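Local coordinates for FrpC operon protein (Neisseria meningitidis, PDB 5EDF) that is an iron-regulated protein of unknown function that binds the RTX protein FrpC and may take part in adhesion, at residues Phe6-Val19 with Val29-Asp41. Residues are numbered along the deposited sequence; the frame is centred on the assembly and turned at random.
Sequences FNNPEPMTGFEHTV and VIPYGYLARYTQD
Tyr32 follows directly on strand 26-31 of the beta hairpin 18-23/26-31, at the start of a short 3-10 turn, and its ring is held between Pro11 and His17 of the loop leading into strand 18-23. The hairpin's open end is closed by Tyr32 N, which donates to His17 O (2.8 Å), beyond the antiparallel hydrogen-bonded pair Val19-Ile30. CG of Tyr32 sits between its own backbone N and carbonyl carbon (chi1 82°), an orientation that turns the ring into the loop. CB, CG and CD1 lie against His17 O. Farther out, Tyr32 CE1 meets Glu16 OE1 in the ring plane at 3.5 Å, while CE2 lies nearest Pro9 O, with Asn8 CB next to it and to CD2. Compact and apolar, Pro11 suits one face, its CG making a CH-pi contact 3.5 Å from Tyr32 CZ. On the opposite face lies His17 CB, and the imidazole turns its edge to the face of the Tyr32 ring in a T-shaped pair. Glu16 OE2 accepts from Met12 N and Thr13 N, OE1 from Gly14 N, consistent with a fixed loop conformation. Gly33 donates its N-H to Gly14 O; any side chain on it would clash with Gly14 CA, while Gly14 itself has a positive phi (97°) that favours glycine. Finally, Tyr32 OH donates to Pro9 O (2.7 Å), reaching that oxygen from above the carbonyl plane, 39° out of it.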
# COMPACT_ATOMS: atom_id res chain seq x y z
N PHE A 6 24.13 -7.10 1.56
CA PHE A 6 23.40 -7.10 0.30
C PHE A 6 23.95 -8.23 -0.59
O PHE A 6 24.37 -8.01 -1.73
CB PHE A 6 23.52 -5.75 -0.39
CG PHE A 6 22.97 -4.61 0.40
CD1 PHE A 6 21.66 -4.19 0.24
CD2 PHE A 6 23.77 -3.95 1.32
CE1 PHE A 6 21.16 -3.14 0.99
CE2 PHE A 6 23.28 -2.90 2.07
CZ PHE A 6 21.97 -2.48 1.89
N ASN A 7 23.94 -9.44 -0.05
CA ASN A 7 24.61 -10.59 -0.67
C ASN A 7 23.73 -11.38 -1.63
O ASN A 7 24.19 -12.38 -2.19
CB ASN A 7 25.09 -11.60 0.40
CG ASN A 7 26.06 -11.01 1.42
OD1 ASN A 7 26.85 -10.14 1.10
ND2 ASN A 7 26.01 -11.53 2.67
N ASN A 8 22.47 -11.00 -1.81
CA ASN A 8 21.55 -11.75 -2.68
C ASN A 8 21.62 -11.23 -4.12
O ASN A 8 21.81 -10.04 -4.32
CB ASN A 8 20.11 -11.71 -2.17
CG ASN A 8 19.86 -12.66 -1.00
OD1 ASN A 8 20.43 -13.74 -0.92
ND2 ASN A 8 18.97 -12.24 -0.08
N PRO A 9 21.42 -12.14 -5.08
CA PRO A 9 21.42 -11.79 -6.50
C PRO A 9 20.15 -11.07 -6.90
O PRO A 9 19.13 -11.14 -6.23
CB PRO A 9 21.50 -13.16 -7.17
CG PRO A 9 20.73 -14.07 -6.25
CD PRO A 9 21.16 -13.58 -4.88
N GLU A 10 20.19 -10.39 -8.03
CA GLU A 10 18.97 -9.87 -8.65
C GLU A 10 17.94 -10.99 -8.74
O GLU A 10 18.26 -12.07 -9.20
CB GLU A 10 19.31 -9.39 -10.07
CG GLU A 10 18.14 -8.76 -10.78
CD GLU A 10 18.36 -8.50 -12.25
OE1 GLU A 10 19.45 -8.80 -12.81
OE2 GLU A 10 17.42 -8.00 -12.90
N PRO A 11 16.69 -10.75 -8.30
CA PRO A 11 15.68 -11.78 -8.43
C PRO A 11 15.25 -12.11 -9.86
O PRO A 11 15.25 -11.23 -10.73
CB PRO A 11 14.47 -11.23 -7.64
CG PRO A 11 14.98 -10.07 -6.86
CD PRO A 11 16.18 -9.56 -7.60
N MSE A 12 14.90 -13.38 -10.10
CA MSE A 12 14.15 -13.73 -11.29
C MSE A 12 12.64 -13.69 -11.04
O MSE A 12 11.90 -13.11 -11.82
CB MSE A 12 14.58 -15.08 -11.88
CG MSE A 12 13.80 -15.44 -13.12
SE MSE A 12 14.26 -17.19 -13.76
CE MSE A 12 13.74 -18.28 -12.31
N THR A 13 12.19 -14.33 -9.96
CA THR A 13 10.80 -14.32 -9.57
C THR A 13 10.52 -13.39 -8.38
O THR A 13 9.37 -12.96 -8.21
CB THR A 13 10.33 -15.70 -9.11
OG1 THR A 13 11.00 -16.05 -7.89
CG2 THR A 13 10.59 -16.76 -10.18
N GLY A 14 11.51 -13.13 -7.54
CA GLY A 14 11.31 -12.37 -6.29
C GLY A 14 11.12 -13.22 -5.07
O GLY A 14 11.12 -12.70 -3.96
N PHE A 15 11.02 -14.53 -5.24
CA PHE A 15 10.76 -15.46 -4.14
C PHE A 15 11.94 -16.36 -3.79
O PHE A 15 11.84 -17.20 -2.91
CB PHE A 15 9.52 -16.32 -4.49
CG PHE A 15 8.27 -15.51 -4.61
CD1 PHE A 15 7.58 -15.10 -3.47
CD2 PHE A 15 7.83 -15.06 -5.84
CE1 PHE A 15 6.42 -14.31 -3.59
CE2 PHE A 15 6.69 -14.26 -5.94
CZ PHE A 15 6.02 -13.89 -4.82
N GLU A 16 13.10 -16.15 -4.44
CA GLU A 16 14.22 -17.06 -4.26
C GLU A 16 14.85 -16.98 -2.89
O GLU A 16 15.50 -17.91 -2.48
CB GLU A 16 15.30 -16.76 -5.30
CG GLU A 16 14.90 -16.97 -6.73
CD GLU A 16 14.31 -15.75 -7.44
OE1 GLU A 16 13.86 -14.76 -6.81
OE2 GLU A 16 14.29 -15.77 -8.68
N HIS A 17 14.72 -15.83 -2.24
CA HIS A 17 15.26 -15.58 -0.93
C HIS A 17 14.27 -14.80 -0.14
O HIS A 17 13.38 -14.14 -0.72
CB HIS A 17 16.53 -14.73 -1.03
CG HIS A 17 17.65 -15.44 -1.68
ND1 HIS A 17 18.38 -16.38 -0.99
CD2 HIS A 17 18.14 -15.40 -2.93
CE1 HIS A 17 19.30 -16.88 -1.81
NE2 HIS A 17 19.19 -16.29 -2.99
N THR A 18 14.39 -14.89 1.17
CA THR A 18 13.64 -14.07 2.09
C THR A 18 14.61 -13.30 2.98
O THR A 18 15.78 -13.67 3.14
CB THR A 18 12.72 -14.89 2.96
OG1 THR A 18 13.50 -15.81 3.73
CG2 THR A 18 11.68 -15.70 2.14
N VAL A 19 14.11 -12.24 3.59
CA VAL A 19 14.82 -11.53 4.65
C VAL A 19 13.93 -11.53 5.91
O VAL A 19 12.73 -11.21 5.82
CB VAL A 19 15.23 -10.11 4.24
CG1 VAL A 19 15.95 -9.36 5.40
CG2 VAL A 19 16.10 -10.16 2.98
N VAL A 29 8.86 -12.41 7.82
CA VAL A 29 9.76 -13.04 6.85
C VAL A 29 9.25 -12.66 5.46
O VAL A 29 8.13 -13.03 5.11
CB VAL A 29 9.85 -14.56 7.02
CG1 VAL A 29 10.73 -15.17 5.93
CG2 VAL A 29 10.41 -14.88 8.39
N ILE A 30 10.02 -11.88 4.70
CA ILE A 30 9.53 -11.23 3.48
C ILE A 30 10.29 -11.74 2.28
O ILE A 30 11.52 -11.64 2.25
CB ILE A 30 9.70 -9.71 3.59
CG1 ILE A 30 8.94 -9.20 4.83
CG2 ILE A 30 9.17 -9.00 2.30
CD1 ILE A 30 8.87 -7.69 4.96
N PRO A 31 9.59 -12.26 1.25
CA PRO A 31 10.31 -12.58 0.01
C PRO A 31 11.04 -11.37 -0.53
O PRO A 31 10.48 -10.26 -0.56
CB PRO A 31 9.21 -13.06 -0.93
CG PRO A 31 8.10 -13.53 -0.01
CD PRO A 31 8.16 -12.57 1.16
N TYR A 32 12.30 -11.52 -0.90
CA TYR A 32 13.17 -10.38 -1.06
C TYR A 32 12.83 -9.50 -2.22
O TYR A 32 13.22 -8.32 -2.24
CB TYR A 32 14.65 -10.81 -1.06
CG TYR A 32 15.23 -11.33 -2.34
CD1 TYR A 32 14.61 -12.30 -3.12
CD2 TYR A 32 16.48 -10.89 -2.75
CE1 TYR A 32 15.21 -12.79 -4.27
CE2 TYR A 32 17.06 -11.38 -3.87
CZ TYR A 32 16.46 -12.34 -4.64
OH TYR A 32 17.06 -12.86 -5.76
N GLY A 33 12.08 -10.00 -3.20
CA GLY A 33 11.63 -9.19 -4.30
C GLY A 33 10.67 -8.07 -3.96
O GLY A 33 10.45 -7.19 -4.77
N TYR A 34 10.13 -8.08 -2.73
CA TYR A 34 9.31 -6.97 -2.25
C TYR A 34 10.13 -5.85 -1.62
O TYR A 34 9.57 -4.90 -1.12
CB TYR A 34 8.32 -7.50 -1.20
CG TYR A 34 7.26 -8.40 -1.80
CD1 TYR A 34 6.24 -7.89 -2.61
CD2 TYR A 34 7.28 -9.76 -1.58
CE1 TYR A 34 5.28 -8.73 -3.17
CE2 TYR A 34 6.31 -10.57 -2.12
CZ TYR A 34 5.31 -10.06 -2.91
OH TYR A 34 4.35 -10.89 -3.47
N LEU A 35 11.46 -5.97 -1.67
CA LEU A 35 12.38 -5.05 -0.98
C LEU A 35 13.26 -4.25 -1.93
O LEU A 35 14.44 -4.01 -1.64
CB LEU A 35 13.23 -5.81 0.04
CG LEU A 35 12.43 -6.61 1.10
CD1 LEU A 35 13.37 -7.56 1.84
CD2 LEU A 35 11.66 -5.70 2.04
N ALA A 36 12.69 -3.77 -3.03
CA ALA A 36 13.47 -3.09 -4.04
C ALA A 36 14.22 -1.85 -3.54
O ALA A 36 15.27 -1.48 -4.11
CB ALA A 36 12.59 -2.72 -5.27
N ARG A 37 13.71 -1.18 -2.51
CA ARG A 37 14.47 -0.03 -1.98
C ARG A 37 15.74 -0.42 -1.20
O ARG A 37 16.63 0.42 -0.98
CB ARG A 37 13.61 0.85 -1.08
CG ARG A 37 12.54 1.59 -1.81
CD ARG A 37 11.67 2.40 -0.89
NE ARG A 37 10.75 3.28 -1.57
CZ ARG A 37 11.01 4.52 -1.97
NH1 ARG A 37 12.21 5.06 -1.76
NH2 ARG A 37 10.07 5.23 -2.55
N TYR A 38 15.84 -1.69 -0.86
CA TYR A 38 16.95 -2.20 -0.05
C TYR A 38 17.93 -2.91 -0.95
O TYR A 38 18.25 -4.09 -0.77
CB TYR A 38 16.40 -3.13 1.03
CG TYR A 38 15.37 -2.56 1.97
CD1 TYR A 38 15.68 -2.26 3.26
CD2 TYR A 38 14.05 -2.45 1.61
CE1 TYR A 38 14.72 -1.81 4.18
CE2 TYR A 38 13.09 -2.02 2.50
CZ TYR A 38 13.42 -1.71 3.77
OH TYR A 38 12.48 -1.26 4.66
N THR A 39 18.44 -2.17 -1.92
CA THR A 39 19.32 -2.69 -2.95
C THR A 39 20.48 -1.73 -3.16
O THR A 39 20.45 -0.55 -2.69
CB THR A 39 18.58 -2.91 -4.30
OG1 THR A 39 17.97 -1.67 -4.72
CG2 THR A 39 17.52 -3.92 -4.17
N GLN A 40 21.49 -2.23 -3.86
CA GLN A 40 22.62 -1.42 -4.30
C GLN A 40 22.90 -1.71 -5.76
O GLN A 40 22.51 -2.75 -6.28
CB GLN A 40 23.84 -1.72 -3.44
CG GLN A 40 23.69 -1.29 -1.99
CD GLN A 40 24.91 -1.59 -1.17
OE1 GLN A 40 25.67 -2.51 -1.48
NE2 GLN A 40 25.11 -0.81 -0.12
N ASP A 41 23.56 -0.75 -6.41
CA ASP A 41 24.16 -0.91 -7.75
C ASP A 41 23.18 -1.34 -8.85
O ASP A 41 23.27 -2.43 -9.40
CB ASP A 41 25.34 -1.87 -7.67
CG ASP A 41 26.40 -1.41 -6.66
OD1 ASP A 41 26.48 -0.18 -6.40
OD2 ASP A 41 27.14 -2.26 -6.14